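Local coordinates for cell division protein SepF (Methanobrevibacter smithii, PDB 7AL1) that probably tethers FtsZ to the cell membrane during archaeal division, the chain here being the C-terminal portion of the protein, which contains the SepF family domain, at residues Y27-V32 with K62-N67; L41-L46 with A52-A57. All coordinates share one frame; numbering follows the deposited sequence. Where two conformers were deposited one is given.

Contact 1 of 2, residues Y27-V32 with K62-N67; sequences YVVDQV and KQMRSN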
loop_
_atom_site.group_PDB
_atom_site.type_symbol
_atom_site.label_atom_id
_atom_site.label_comp_id
_atom_site.label_asym_id
_atom_site.label_seq_id
_atom_site.Cartn_x
_atom_site.Cartn_y
_atom_site.Cartn_z
ATOM N N TYR A 27 6.447 17.201 -2.545
ATOM C CA TYR A 27 5.784 16.555 -3.660
ATOM C C TYR A 27 4.761 15.535 -3.185
ATOM O O TYR A 27 3.683 15.430 -3.768
ATOM C CB TYR A 27 6.828 15.895 -4.556
ATOM C CG TYR A 27 6.246 15.163 -5.741
ATOM C CD1 TYR A 27 5.739 15.849 -6.840
ATOM C CD2 TYR A 27 6.161 13.787 -5.751
ATOM C CE1 TYR A 27 5.207 15.156 -7.924
ATOM C CE2 TYR A 27 5.635 13.098 -6.828
ATOM C CZ TYR A 27 5.146 13.788 -7.888
ATOM O OH TYR A 27 4.625 13.066 -8.938
ATOM N N VAL A 28 5.109 14.732 -2.175
ATOM C CA VAL A 28 4.154 13.793 -1.583
ATOM C C VAL A 28 2.902 14.536 -1.156
ATOM O O VAL A 28 1.777 14.111 -1.431
ATOM C CB VAL A 28 4.795 13.055 -0.394
ATOM C CG1 VAL A 28 3.765 12.336 0.436
ATOM C CG2 VAL A 28 5.848 12.103 -0.862
ATOM N N VAL A 29 3.087 15.654 -0.449
ATOM C CA VAL A 29 1.941 16.431 0.030
ATOM C C VAL A 29 1.081 16.855 -1.140
ATOM O O VAL A 29 -0.157 16.752 -1.113
ATOM C CB VAL A 29 2.429 17.653 0.823
ATOM C CG1 VAL A 29 1.282 18.578 1.210
ATOM C CG2 VAL A 29 3.167 17.195 2.066
ATOM N N ASP A 30 1.717 17.363 -2.190
ATOM C CA ASP A 30 0.949 17.833 -3.336
ATOM C C ASP A 30 0.166 16.696 -3.995
ATOM O O ASP A 30 -0.963 16.894 -4.448
ATOM C CB ASP A 30 1.869 18.523 -4.342
ATOM C CG ASP A 30 2.413 19.845 -3.846
ATOM O OD1 ASP A 30 1.958 20.305 -2.796
ATOM O OD2 ASP A 30 3.305 20.380 -4.522
ATOM N N GLN A 31 0.745 15.492 -4.035
ATOM C CA GLN A 31 0.041 14.354 -4.631
ATOM C C GLN A 31 -1.225 14.031 -3.855
ATOM O O GLN A 31 -2.281 13.769 -4.441
ATOM C CB GLN A 31 0.962 13.145 -4.701
ATOM C CG GLN A 31 2.000 13.279 -5.793
ATOM C CD GLN A 31 1.335 13.274 -7.160
ATOM O OE1 GLN A 31 0.556 12.373 -7.479
ATOM N NE2 GLN A 31 1.605 14.298 -7.950
ATOM N N VAL A 32 -1.135 14.012 -2.530
ATOM C CA VAL A 32 -2.298 13.694 -1.708
ATOM C C VAL A 32 -3.315 14.819 -1.768
ATOM O O VAL A 32 -4.507 14.571 -1.979
ATOM C CB VAL A 32 -1.863 13.413 -0.263
ATOM C CG1 VAL A 32 -3.071 13.104 0.609
ATOM C CG2 VAL A 32 -0.895 12.254 -0.206
ATOM N N LYS A 62 1.222 14.729 9.865
ATOM C CA LYS A 62 0.305 15.203 10.895
ATOM C C LYS A 62 -0.617 16.283 10.349
ATOM O O LYS A 62 -1.836 16.246 10.568
ATOM C CB LYS A 62 1.145 15.754 12.042
ATOM C CG LYS A 62 0.373 16.270 13.211
ATOM C CD LYS A 62 1.310 16.999 14.185
ATOM C CE LYS A 62 2.520 16.165 14.568
ATOM N NZ LYS A 62 2.180 14.774 14.984
ATOM N N GLN A 63 -0.050 17.237 9.613
ATOM C CA GLN A 63 -0.841 18.321 9.044
ATOM C C GLN A 63 -1.859 17.798 8.032
ATOM O O GLN A 63 -3.009 18.264 7.981
ATOM C CB GLN A 63 0.105 19.361 8.437
ATOM C CG GLN A 63 -0.562 20.651 7.936
ATOM C CD GLN A 63 0.440 21.764 7.623
ATOM O OE1 GLN A 63 0.289 22.899 8.077
ATOM N NE2 GLN A 63 1.471 21.434 6.845
ATOM N N MET A 64 -1.475 16.814 7.215
ATOM C CA MET A 64 -2.433 16.311 6.241
ATOM C C MET A 64 -3.604 15.618 6.927
ATOM O O MET A 64 -4.751 15.745 6.488
ATOM C CB MET A 64 -1.776 15.345 5.259
ATOM C CG MET A 64 -0.837 16.011 4.257
ATOM S SD MET A 64 -0.285 14.948 2.903
ATOM C CE MET A 64 0.816 13.969 3.855
ATOM N N ARG A 65 -3.335 14.874 8.000
ATOM C CA ARG A 65 -4.398 14.213 8.739
ATOM C C ARG A 65 -5.299 15.237 9.423
ATOM O O ARG A 65 -6.530 15.187 9.309
ATOM C CB ARG A 65 -3.803 13.260 9.773
ATOM C CG ARG A 65 -3.093 12.079 9.199
ATOM C CD ARG A 65 -2.552 11.198 10.304
ATOM N NE ARG A 65 -3.588 10.390 10.937
ATOM C CZ ARG A 65 -3.359 9.532 11.933
ATOM N NH1 ARG A 65 -2.142 9.396 12.418
ATOM N NH2 ARG A 65 -4.365 8.838 12.446
ATOM N N SER A 66 -4.695 16.209 10.100
ATOM C CA SER A 66 -5.451 17.112 10.962
ATOM C C SER A 66 -6.249 18.120 10.153
ATOM O O SER A 66 -7.376 18.458 10.522
ATOM C CB SER A 66 -4.486 17.863 11.875
ATOM O OG SER A 66 -3.653 16.969 12.603
ATOM N N ASN A 67 -5.660 18.639 9.073
ATOM C CA ASN A 67 -6.242 19.776 8.368
ATOM C C ASN A 67 -6.840 19.453 7.014
ATOM O O ASN A 67 -7.599 20.263 6.483
ATOM C CB ASN A 67 -5.175 20.863 8.192
ATOM C CG ASN A 67 -4.755 21.469 9.498
ATOM O OD1 ASN A 67 -5.384 21.221 10.523
ATOM N ND2 ASN A 67 -3.688 22.251 9.483
#
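M64 SD reaches across to helix 22-33 and settles between V29 and V32, 3.9 Å from V32 CB and equally close to V29 CA. The thioether therefore meets backbone as well as side chain, and V29 CG2 lies slightly farther from SD, at 4.2 Å. The methionine chain first runs extended and then bends at its last torsion (chi3 -73°), which turns CE aside and leaves SD as its foremost atom towards the valines. V32 presents its branch point, both methyls being about as near to SD as CB is, and the two side chains cross obliquely. With V29 and M64 7.6 Å apart at their CA atoms, the helices pack closely at this point. They lie side by side on one face of the mixed four-stranded sheet, and helix 22-33 is the connection of a beta-alpha-beta crossover between the parallel strands 13-17 and 39-42. V32 and M64 both also rest on I86 of strand 81-87, placing the thioether where the two helices meet that strand. On another side of helix 22-33, Q31 CG lies over the Y27 ring near its margin, while Q31 OE1 accepts a hydrogen bond from N37.

Contact 2 of 2, residues L41-L46 with A52-A57; sequences LDLSFL and ANFKLA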
loop_
_atom_site.group_PDB
_atom_site.type_symbol
_atom_site.label_atom_id
_atom_site.label_comp_id
_atom_site.label_asym_id
_atom_site.label_seq_id
_atom_site.Cartn_x
_atom_site.Cartn_y
_atom_site.Cartn_z
ATOM N N LEU A 41 4.362 5.590 0.953
ATOM C CA LEU A 41 5.529 6.383 1.265
ATOM C C LEU A 41 6.526 5.488 1.989
ATOM O O LEU A 41 6.165 4.836 2.976
ATOM C CB LEU A 41 5.045 7.485 2.234
ATOM C CG LEU A 41 6.001 8.559 2.678
ATOM C CD1 LEU A 41 6.509 9.304 1.508
ATOM C CD2 LEU A 41 5.274 9.511 3.607
ATOM N N ASP A 42 7.785 5.480 1.541
ATOM C CA ASP A 42 8.859 4.758 2.211
ATOM C C ASP A 42 9.781 5.803 2.851
ATOM O O ASP A 42 10.507 6.499 2.142
ATOM C CB ASP A 42 9.650 3.873 1.247
ATOM C CG ASP A 42 10.773 3.144 1.916
ATOM O OD1 ASP A 42 10.956 3.257 3.132
ATOM O OD2 ASP A 42 11.532 2.421 1.191
ATOM N N LEU A 43 9.732 5.937 4.177
ATOM C CA LEU A 43 10.512 6.930 4.901
ATOM C C LEU A 43 11.886 6.449 5.321
ATOM O O LEU A 43 12.579 7.149 6.071
ATOM C CB LEU A 43 9.741 7.390 6.150
ATOM C CG LEU A 43 8.506 8.236 5.834
ATOM C CD1 LEU A 43 7.850 8.676 7.131
ATOM C CD2 LEU A 43 8.906 9.471 5.048
ATOM N N SER A 44 12.326 5.294 4.838
ATOM C CA SER A 44 13.552 4.701 5.357
ATOM C C SER A 44 14.790 5.517 5.017
ATOM O O SER A 44 15.742 5.526 5.800
ATOM C CB SER A 44 13.719 3.263 4.843
ATOM O OG SER A 44 13.789 3.205 3.428
ATOM N N PHE A 45 14.835 6.155 3.848
ATOM C CA PHE A 45 16.030 6.929 3.546
ATOM C C PHE A 45 16.136 8.132 4.482
ATOM O O PHE A 45 17.212 8.411 5.032
ATOM C CB PHE A 45 16.013 7.385 2.088
ATOM C CG PHE A 45 17.198 8.246 1.712
ATOM C CD1 PHE A 45 17.214 9.601 1.950
ATOM C CD2 PHE A 45 18.306 7.678 1.114
ATOM C CE1 PHE A 45 18.301 10.381 1.576
ATOM C CE2 PHE A 45 19.391 8.451 0.758
ATOM C CZ PHE A 45 19.390 9.801 0.993
ATOM N N LEU A 46 15.036 8.872 4.651
ATOM C CA LEU A 46 15.054 9.985 5.583
ATOM C C LEU A 46 15.402 9.509 6.989
ATOM O O LEU A 46 16.196 10.147 7.695
ATOM C CB LEU A 46 13.712 10.711 5.574
ATOM C CG LEU A 46 13.271 11.332 4.255
ATOM C CD1 LEU A 46 11.955 12.100 4.427
ATOM C CD2 LEU A 46 14.323 12.252 3.666
ATOM N N ALA A 52 16.377 15.102 10.884
ATOM C CA ALA A 52 15.600 16.332 10.849
ATOM C C ALA A 52 14.540 16.271 9.759
ATOM O O ALA A 52 13.390 16.682 9.976
ATOM C CB ALA A 52 16.524 17.530 10.622
ATOM N N ASN A 53 14.912 15.793 8.573
ATOM C CA ASN A 53 13.929 15.677 7.507
ATOM C C ASN A 53 12.942 14.548 7.774
ATOM O O ASN A 53 11.768 14.646 7.393
ATOM C CB ASN A 53 14.639 15.512 6.164
ATOM C CG ASN A 53 15.345 16.777 5.728
ATOM O OD1 ASN A 53 15.185 17.827 6.346
ATOM N ND2 ASN A 53 16.131 16.683 4.670
ATOM N N PHE A 54 13.381 13.482 8.427
ATOM C CA PHE A 54 12.442 12.474 8.899
ATOM C C PHE A 54 11.405 13.112 9.806
ATOM O O PHE A 54 10.202 12.870 9.670
ATOM C CB PHE A 54 13.206 11.347 9.584
ATOM C CG PHE A 54 12.332 10.249 10.122
ATOM C CD1 PHE A 54 11.709 9.360 9.276
ATOM C CD2 PHE A 54 12.177 10.089 11.495
ATOM C CE1 PHE A 54 10.911 8.346 9.769
ATOM C CE2 PHE A 54 11.365 9.097 12.000
ATOM C CZ PHE A 54 10.748 8.212 11.143
ATOM N N LYS A 55 11.849 13.952 10.745
ATOM C CA LYS A 55 10.881 14.577 11.635
ATOM C C LYS A 55 9.932 15.500 10.873
ATOM O O LYS A 55 8.723 15.510 11.139
ATOM C CB LYS A 55 11.571 15.310 12.777
ATOM C CG LYS A 55 10.570 15.869 13.777
ATOM C CD LYS A 55 11.051 15.754 15.207
ATOM C CE LYS A 55 9.879 15.821 16.178
ATOM N NZ LYS A 55 9.204 14.500 16.349
ATOM N N LEU A 56 10.463 16.282 9.926
ATOM C CA LEU A 56 9.616 17.155 9.115
ATOM C C LEU A 56 8.564 16.358 8.352
ATOM O O LEU A 56 7.398 16.771 8.258
ATOM C CB LEU A 56 10.478 17.921 8.111
ATOM C CG LEU A 56 9.737 18.878 7.185
ATOM C CD1 LEU A 56 8.985 19.909 8.012
ATOM C CD2 LEU A 56 10.674 19.575 6.215
ATOM N N ALA A 57 8.958 15.230 7.765
ATOM C CA ALA A 57 7.973 14.406 7.080
ATOM C C ALA A 57 6.857 14.006 8.028
ATOM O O ALA A 57 5.678 14.056 7.664
ATOM C CB ALA A 57 8.639 13.170 6.484
#
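The backbones of L46 and F54 draw together to 4.9 Å between their CA atoms, where the chain leaving strand 39-42 enters helix 44-49 and then doubles back into helix 51-68. L46 reaches over the first turns of the second helix: its CD1 lies 4.0 Å from A57 CB, and its CD2 touches N53 CB, the two side chains crossing at about a right angle. L43, at the N-cap position of helix 44-49, adds CD2 to the same alanine methyl, so the two leucine tips converge on it from one side. With CG anti to the backbone N (chi1 180°), the F54 ring reaches toward L43, and CE1 lies 3.9 Å from L43 CB, which meets it at the edge. Replacing F54 by an alanine would probably leave CB and CD1 of L43 without their aromatic cover and open a gap beside the turn. Behind the leucines, D42 OD1 accepts the S44 amide in an Asx turn (3.0 Å from S44 N, N-H...O 157°), met from 46° above the carboxylate plane, and also takes a bond from the N82 amide. The side chains that meet do so by apolar packing alone, so the seating of helix 51-68 here probably rests on shape fit, while D42's polar bonds lie on the turn itself.

Contact 1 and contact 2 lie with their centres 14 Å apart and share helix 51-68, contact 2 using its beginning and contact 1 its later turns. Contact 2 is nested within the loop of chain that contact 1 closes. The two meet directly where V28 CG2 of helix 22-33 packs 3.7 Å from L41 CD1 of strand 39-42, consistent with one apolar layer running between the helices and the sheet. I86 of strand 81-87 is touched from both: by V32 and M64 of contact 1 and by L41 of contact 2. Only contact 1 reaches the second subunit, through Y27 packing on K96 of that subunit.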